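Uncharacterized protein (Porphyromonas gingivalis, PDB 1ZBS) is of unknown function but is probably a sugar kinase of the ASKHA superfamily, a putative N-acetylglucosamine kinase that would phosphorylate its substrate with ATP. Local coordinates at residues C114-G119 with L238-S243. Residues are numbered along the deposited sequence; the frame is centred on the assembly and turned at random.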
# COMPACT_ATOMS: atom_id res chain seq x y z
N CYS A 114 -5.15 -6.32 -21.82
CA CYS A 114 -5.12 -5.96 -20.41
C CYS A 114 -5.49 -7.09 -19.48
O CYS A 114 -6.33 -7.93 -19.81
CB CYS A 114 -6.07 -4.80 -20.12
SG CYS A 114 -5.85 -3.38 -21.15
N ILE A 115 -4.86 -7.11 -18.32
CA ILE A 115 -5.15 -8.12 -17.32
C ILE A 115 -5.77 -7.43 -16.11
O ILE A 115 -5.29 -6.39 -15.66
CB ILE A 115 -3.88 -8.85 -16.88
CG1 ILE A 115 -3.27 -9.59 -18.08
CG2 ILE A 115 -4.22 -9.82 -15.75
CD1 ILE A 115 -2.04 -10.40 -17.75
N LEU A 116 -6.86 -7.99 -15.61
CA LEU A 116 -7.55 -7.44 -14.44
C LEU A 116 -7.87 -8.62 -13.52
O LEU A 116 -8.93 -9.24 -13.64
CB LEU A 116 -8.83 -6.73 -14.87
CG LEU A 116 -9.11 -5.28 -14.46
CD1 LEU A 116 -7.91 -4.40 -14.78
CD2 LEU A 116 -10.37 -4.76 -15.20
N GLY A 117 -6.93 -8.95 -12.64
CA GLY A 117 -7.10 -10.03 -11.68
C GLY A 117 -6.60 -9.57 -10.32
O GLY A 117 -6.98 -8.49 -9.86
N THR A 118 -5.75 -10.35 -9.66
CA THR A 118 -5.21 -9.97 -8.36
C THR A 118 -4.44 -8.66 -8.55
O THR A 118 -4.52 -7.75 -7.72
CB THR A 118 -4.24 -11.05 -7.83
OG1 THR A 118 -4.93 -12.29 -7.72
CG2 THR A 118 -3.68 -10.67 -6.46
N GLY A 119 -3.70 -8.59 -9.65
CA GLY A 119 -2.95 -7.41 -10.02
C GLY A 119 -3.42 -6.96 -11.40
O GLY A 119 -4.18 -7.67 -12.04
N LEU A 238 -10.18 -2.60 -26.80
CA LEU A 238 -9.58 -3.13 -25.57
C LEU A 238 -9.95 -4.58 -25.27
O LEU A 238 -11.13 -4.92 -25.17
CB LEU A 238 -9.99 -2.26 -24.38
CG LEU A 238 -9.20 -0.98 -24.09
CD1 LEU A 238 -8.83 -0.27 -25.37
CD2 LEU A 238 -10.02 -0.08 -23.17
N HIS A 239 -8.94 -5.42 -25.12
CA HIS A 239 -9.15 -6.82 -24.81
C HIS A 239 -8.73 -7.05 -23.37
O HIS A 239 -7.66 -6.60 -22.95
CB HIS A 239 -8.34 -7.70 -25.76
CG HIS A 239 -8.87 -7.71 -27.16
ND1 HIS A 239 -10.05 -8.33 -27.50
CD2 HIS A 239 -8.39 -7.15 -28.30
CE1 HIS A 239 -10.28 -8.15 -28.79
NE2 HIS A 239 -9.29 -7.44 -29.30
N PHE A 240 -9.57 -7.74 -22.60
CA PHE A 240 -9.27 -7.97 -21.18
C PHE A 240 -9.30 -9.42 -20.76
O PHE A 240 -10.04 -10.24 -21.31
CB PHE A 240 -10.26 -7.22 -20.29
CG PHE A 240 -10.07 -5.73 -20.29
CD1 PHE A 240 -9.38 -5.10 -19.26
CD2 PHE A 240 -10.62 -4.95 -21.30
CE1 PHE A 240 -9.23 -3.72 -19.23
CE2 PHE A 240 -10.49 -3.56 -21.29
CZ PHE A 240 -9.79 -2.94 -20.25
N ILE A 241 -8.51 -9.72 -19.75
CA ILE A 241 -8.47 -11.07 -19.21
C ILE A 241 -8.44 -10.96 -17.69
O ILE A 241 -8.03 -9.94 -17.14
CB ILE A 241 -7.23 -11.82 -19.75
CG1 ILE A 241 -7.60 -13.28 -19.98
CG2 ILE A 241 -6.05 -11.69 -18.81
CD1 ILE A 241 -8.46 -13.49 -21.22
N GLY A 242 -8.91 -12.00 -17.00
CA GLY A 242 -8.88 -11.95 -15.55
C GLY A 242 -10.19 -12.07 -14.81
O GLY A 242 -11.26 -11.70 -15.31
N SER A 243 -10.09 -12.56 -13.58
CA SER A 243 -11.25 -12.75 -12.72
C SER A 243 -12.01 -11.46 -12.45
O SER A 243 -13.24 -11.44 -12.50
CB SER A 243 -10.81 -13.41 -11.40
OG SER A 243 -9.64 -12.78 -10.88
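Cys114 and Ile115 pair in parallel with Phe240 and Ile241 where strands 111-116 and 238-241 lie side by side in the second of the chain's two five-stranded mixed sheets, whose 3-2-1-4-5 strand order is that of the ribonuclease H-like ASKHA domains. Three backbone bonds of 2.7-2.8 Å join them: Cys114 N to His239 O, Ile241 N to Cys114 O and Leu116 N to Ile241 O. The bond from Ile241 N is the most bent, 139° at the hydrogen. Cys114 O also receives the CA-H of Phe240, and Ile241 O that of Ile115, so each of these two carbonyls is approached by one N-H and one C-H.

On one face of the sheet the Phe240 ring turns a face to Cys114. With SG anti to the carbonyl carbon (chi1 -53°), the sulfur lies 4.3 Å from the Phe240 ring centroid, 26° off its normal, in a sulfur-aromatic contact, while Cys114 CB presses on Phe240 CD1 at 3.4 Å. Leu116 lies alongside the same ring, its CD2 obliquely 4.2 Å from Phe240 CD1. On the opposite face Ile115 and Ile241 run side by side, CG1 of Ile115 meeting CG2 of Ile241 at 3.6 Å. Beyond the bridges, Gly242 occupies the N-cap position of helix 243-247; its CA-H points to Leu116 O, where a CB would clash, and its positive phi by itself suits a residue without a side chain.

The Cys114, Leu116 and Phe240 face is covered by helix 210-229, through Phe220 and Phe223, and by Leu252 and Ile256 of helix 249-258. Helix 97-105 packs on the Ile115 and Ile241 face with Met98, Ala101 and Leu105. His239 ND1 hydrogen-bonds Ser265 OG on strand 263-267, and strand 120-125 flanks 111-116 on its other edge.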